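Long-range contact in vinylacetyl-CoA Delta-isomerase (Nitrosopumilus maritimus SCM1, PDB 6VJR), which probably interconverts vinylacetyl-CoA and crotonyl-CoA and dehydrates 4-hydroxybutyryl-CoA, using FAD and a [4Fe-4S] cluster: residues G144-D149 with A185-C190. Sequence-based numbering, arbitrary orientation.
Sequences GGAMTD and AHQTGC. With FAD (flavin-adenine dinucleotide), chain F.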
ATOM      1  N   GLY A 144     -34.235  -3.072  14.526  1.00 16.02           N
ATOM      2  CA  GLY A 144     -32.950  -2.472  14.823  1.00 16.06           C
ATOM      3  C   GLY A 144     -32.108  -3.362  15.751  1.00 16.17           C
ATOM      4  O   GLY A 144     -32.629  -4.028  16.628  1.00 17.38           O
ATOM      5  N   GLY A 145     -30.775  -3.213  15.655  1.00 15.68           N
ATOM      6  CA  GLY A 145     -29.853  -3.945  16.487  1.00 15.95           C
ATOM      7  C   GLY A 145     -29.043  -2.945  17.258  1.00 15.66           C
ATOM      8  O   GLY A 145     -28.154  -2.330  16.688  1.00 17.46           O
ATOM      9  N   ALA A 146     -29.373  -2.804  18.539  1.00 15.92           N
ATOM     10  CA  ALA A 146     -28.834  -1.722  19.322  1.00 15.73           C
ATOM     11  C   ALA A 146     -27.836  -2.247  20.347  1.00 14.31           C
ATOM     12  O   ALA A 146     -28.178  -2.480  21.516  1.00 14.96           O
ATOM     13  CB  ALA A 146     -29.959  -0.930  19.960  1.00 17.53           C
ATOM     14  N   MET A 147     -26.567  -2.295  19.924  1.00 14.68           N
ATOM     15  CA  MET A 147     -25.524  -2.842  20.777  1.00 14.01           C
ATOM     16  C   MET A 147     -24.668  -1.735  21.391  1.00 14.11           C
ATOM     17  O   MET A 147     -24.457  -1.716  22.601  1.00 14.56           O
ATOM     18  CB  MET A 147     -24.677  -3.832  19.977  1.00 15.29           C
ATOM     19  CG  MET A 147     -23.459  -4.329  20.731  1.00 16.75           C
ATOM     20  SD  MET A 147     -22.642  -5.757  19.991  1.00 19.50           S
ATOM     21  CE  MET A 147     -23.891  -7.024  20.234  1.00 19.54           C
ATOM     22  N   THR A 148     -24.144  -0.856  20.562  1.00 12.99           N
ATOM     23  CA  THR A 148     -23.108   0.068  20.998  1.00 12.98           C
ATOM     24  C   THR A 148     -23.641   1.177  21.891  1.00 12.35           C
ATOM     25  O   THR A 148     -24.350   2.068  21.438  1.00 13.96           O
ATOM     26  CB  THR A 148     -22.414   0.669  19.785  1.00 12.73           C
ATOM     27  OG1 THR A 148     -22.062  -0.318  18.821  1.00 13.62           O
ATOM     28  CG2 THR A 148     -21.196   1.448  20.234  1.00 14.11           C
ATOM     29  N   ASP A 149     -23.141   1.197  23.139  1.00 13.16           N
ATOM     30  CA  ASP A 149     -23.411   2.250  24.102  1.00 13.45           C
ATOM     31  C   ASP A 149     -22.430   3.397  23.843  1.00 13.36           C
ATOM     32  O   ASP A 149     -21.483   3.288  23.056  1.00 13.17           O
ATOM     33  CB  ASP A 149     -23.217   1.762  25.534  1.00 14.78           C
ATOM     34  CG  ASP A 149     -23.946   0.453  25.802  1.00 16.03           C
ATOM     35  OD1 ASP A 149     -23.373  -0.588  25.421  1.00 18.83           O
ATOM     36  OD2 ASP A 149     -25.107   0.495  26.249  1.00 18.29           O
ATOM     37  N   ALA A 185     -25.679   4.467  20.921  1.00 14.48           N
ATOM     38  CA  ALA A 185     -25.221   5.460  19.968  1.00 13.26           C
ATOM     39  C   ALA A 185     -25.112   4.885  18.563  1.00 12.78           C
ATOM     40  O   ALA A 185     -24.982   3.682  18.376  1.00 13.57           O
ATOM     41  CB  ALA A 185     -23.902   6.030  20.447  1.00 13.69           C
ATOM     42  N   HIS A 186     -25.125   5.785  17.569  1.00 13.71           N
ATOM     43  CA  HIS A 186     -24.856   5.451  16.163  1.00 13.29           C
ATOM     44  C   HIS A 186     -25.877   4.473  15.576  1.00 14.20           C
ATOM     45  O   HIS A 186     -25.517   3.597  14.794  1.00 18.03           O
ATOM     46  CB  HIS A 186     -23.491   4.784  15.992  1.00 13.65           C
ATOM     47  CG  HIS A 186     -22.453   5.322  16.910  1.00 12.86           C
ATOM     48  ND1 HIS A 186     -21.865   6.571  16.856  1.00 15.01           N
ATOM     49  CD2 HIS A 186     -21.900   4.675  17.949  1.00 14.93           C
ATOM     50  CE1 HIS A 186     -21.009   6.659  17.857  1.00 14.61           C
ATOM     51  NE2 HIS A 186     -20.999   5.513  18.518  1.00 15.10           N
ATOM     52  N   GLN A 187     -27.111   4.547  16.020  1.00 14.42           N
ATOM     53  CA  GLN A 187     -28.063   3.473  15.723  1.00 13.09           C
ATOM     54  C   GLN A 187     -28.722   3.585  14.361  1.00 13.09           C
ATOM     55  O   GLN A 187     -29.516   4.493  14.122  1.00 14.45           O
ATOM     56  CB  GLN A 187     -29.088   3.457  16.852  1.00 14.46           C
ATOM     57  CG  GLN A 187     -28.485   3.015  18.168  1.00 15.46           C
ATOM     58  CD  GLN A 187     -27.906   1.628  18.105  1.00 13.88           C
ATOM     59  OE1 GLN A 187     -28.513   0.731  17.548  1.00 17.08           O
ATOM     60  NE2 GLN A 187     -26.723   1.426  18.676  1.00 14.36           N
ATOM     61  N   THR A 188     -28.362   2.642  13.494  1.00 13.52           N
ATOM     62  CA  THR A 188     -28.762   2.631  12.103  1.00 13.66           C
ATOM     63  C   THR A 188     -30.263   2.354  11.998  1.00 14.35           C
ATOM     64  O   THR A 188     -30.727   1.308  12.436  1.00 16.50           O
ATOM     65  CB  THR A 188     -27.921   1.579  11.346  1.00 15.86           C
ATOM     66  OG1 THR A 188     -26.550   1.994  11.334  1.00 17.13           O
ATOM     67  CG2 THR A 188     -28.377   1.417   9.915  1.00 17.92           C
ATOM     68  N   GLY A 189     -30.972   3.283  11.339  1.00 14.91           N
ATOM     69  CA  GLY A 189     -32.360   3.069  10.971  1.00 14.30           C
ATOM     70  C   GLY A 189     -33.309   2.935  12.156  1.00 15.35           C
ATOM     71  O   GLY A 189     -34.435   2.475  11.988  1.00 15.08           O
ATOM     72  N   CYS A 190     -32.896   3.322  13.355  1.00 15.04           N
ATOM     73  CA  CYS A 190     -33.724   3.065  14.537  1.00 15.12           C
ATOM     74  C   CYS A 190     -35.102   3.736  14.469  1.00 14.09           C
ATOM     75  O   CYS A 190     -36.134   3.127  14.797  1.00 16.39           O
ATOM     76  CB  CYS A 190     -33.010   3.458  15.823  1.00 16.16           C
ATOM     77  SG  CYS A 190     -32.394   5.158  15.908  1.00 16.73           S
TER
HETATM   78  PA  FAD F 602     -14.208   4.108  19.901  1.00 12.52           P
HETATM   79  O1A FAD F 602     -14.352   2.841  20.638  1.00 14.52           O
HETATM   80  O2A FAD F 602     -14.222   5.360  20.683  1.00 12.73           O
HETATM   81  O5B FAD F 602     -12.951   3.920  18.941  1.00 12.22           O
HETATM   82  C5B FAD F 602     -12.036   5.005  18.651  1.00 11.79           C
HETATM   83  C4B FAD F 602     -10.647   4.444  18.569  1.00 12.18           C
HETATM   84  O4B FAD F 602     -10.200   4.069  19.895  1.00 11.88           O
HETATM   85  C3B FAD F 602     -10.448   3.199  17.683  1.00 11.70           C
HETATM   86  O3B FAD F 602      -9.182   3.257  17.021  1.00 12.39           O
HETATM   87  C2B FAD F 602     -10.463   2.056  18.690  1.00 11.35           C
HETATM   88  O2B FAD F 602      -9.819   0.854  18.297  1.00 12.02           O
HETATM   89  C1B FAD F 602      -9.769   2.714  19.886  1.00 11.55           C
HETATM   90  N9A FAD F 602     -10.151   2.141  21.171  1.00 11.95           N
HETATM   91  C8A FAD F 602     -11.359   2.188  21.833  1.00 14.16           C
HETATM   92  N7A FAD F 602     -11.372   1.596  23.001  1.00 14.79           N
HETATM   93  C5A FAD F 602     -10.088   1.094  23.116  1.00 13.70           C
HETATM   94  C6A FAD F 602      -9.458   0.351  24.136  1.00 15.68           C
HETATM   95  N6A FAD F 602     -10.064   0.035  25.281  1.00 16.18           N
HETATM   96  N1A FAD F 602      -8.185  -0.053  23.919  1.00 16.83           N
HETATM   97  C2A FAD F 602      -7.582   0.315  22.775  1.00 16.04           C
HETATM   98  N3A FAD F 602      -8.052   1.040  21.762  1.00 15.32           N
HETATM   99  C4A FAD F 602      -9.330   1.401  21.985  1.00 13.76           C
HETATM  100  N1  FAD F 602     -23.672   0.146  16.490  1.00 12.63           N
HETATM  101  C2  FAD F 602     -24.859  -0.456  16.832  1.00 13.16           C
HETATM  102  O2  FAD F 602     -25.019  -1.058  17.906  1.00 14.43           O
HETATM  103  N3  FAD F 602     -25.893  -0.451  15.916  1.00 13.52           N
HETATM  104  C4  FAD F 602     -25.885   0.136  14.684  1.00 12.70           C
HETATM  105  O4  FAD F 602     -26.882   0.184  13.985  1.00 15.16           O
HETATM  106  C4X FAD F 602     -24.656   0.854  14.382  1.00 12.87           C
HETATM  107  N5  FAD F 602     -24.565   1.488  13.209  1.00 13.93           N
HETATM  108  C5X FAD F 602     -23.497   2.341  13.031  1.00 13.60           C
HETATM  109  C6  FAD F 602     -23.458   3.210  11.930  1.00 14.24           C
HETATM  110  C7  FAD F 602     -22.423   4.113  11.747  1.00 14.47           C
HETATM  111  C7M FAD F 602     -22.478   5.101  10.606  1.00 16.11           C
HETATM  112  C8  FAD F 602     -21.305   4.063  12.604  1.00 13.55           C
HETATM  113  C8M FAD F 602     -20.120   4.952  12.362  1.00 14.24           C
HETATM  114  C9  FAD F 602     -21.274   3.162  13.642  1.00 13.12           C
HETATM  115  C9A FAD F 602     -22.384   2.315  13.888  1.00 12.51           C
HETATM  116  N10 FAD F 602     -22.438   1.481  15.003  1.00 13.74           N
HETATM  117  C10 FAD F 602     -23.602   0.792  15.346  1.00 12.63           C
HETATM  118  C1' FAD F 602     -21.388   1.684  16.020  1.00 13.86           C
HETATM  119  C2' FAD F 602     -20.052   1.013  15.811  1.00 13.38           C
HETATM  120  O2' FAD F 602     -20.190  -0.355  16.200  1.00 14.76           O
HETATM  121  C3' FAD F 602     -18.980   1.709  16.661  1.00 13.30           C
HETATM  122  O3' FAD F 602     -18.765   2.973  16.060  1.00 12.67           O
HETATM  123  C4' FAD F 602     -17.682   0.911  16.862  1.00 13.02           C
HETATM  124  O4' FAD F 602     -17.908  -0.214  17.723  1.00 14.00           O
HETATM  125  C5' FAD F 602     -16.563   1.753  17.447  1.00 12.04           C
HETATM  126  O5' FAD F 602     -16.976   2.300  18.689  1.00 11.78           O
HETATM  127  P   FAD F 602     -16.907   3.832  18.957  1.00 12.07           P
HETATM  128  O1P FAD F 602     -17.623   4.605  17.941  1.00 11.74           O
HETATM  129  O2P FAD F 602     -17.267   4.024  20.371  1.00 11.77           O
HETATM  130  O3P FAD F 602     -15.373   4.262  18.787  1.00 11.83           O
HETATM  131  O   HOH W   1     -29.674  -0.776  14.098  1.00 18.81           O
HETATM  132  O   HOH W   2     -19.897   4.629  21.098  1.00 12.86           O
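Part of the flavin site of this acyl-CoA dehydrogenase-like enzyme forms where the end of strand 143-146 and the corner of strand 177-188 meet around the pyrimidine side of the isoalloxazine. One direct hydrogen bond joins the segments, Ala-185 N to Thr-148 O (2.8 Å), nearly along the carbonyl axis; the flavin and two waters bridge them otherwise, one water linking Gly-145 N, Thr-188 O and flavin O4. Flavin O2 accepts three N-H groups, from Gln-187 NE2, Met-147 N and, almost straight (171°), Thr-148 N. Glutamine suits its place because NE2 also reaches Ala-185 O, two residues earlier, from above the carbonyl plane, fixing the amide's turn; OE1 presses to 3.0 Å from CA of the small Ala-146. An alanine at Gln-187 removes both NE2 bonds and would probably leave the pyrimidine end less firmly held. Gly-145 O accepts the N3-H. The Thr-148 hydroxyl serves twice, donating to N1 and accepting from O2'. Thr-188 gives N to O4 and OG1 to N5. The His-186 ring lies between Ala-185 CB and FAD O3', its ND1 bonded to Thr-390 OG1 of the second subunit. The donors at O2 and N1 would be expected to stabilise negative charge on a reduced flavin.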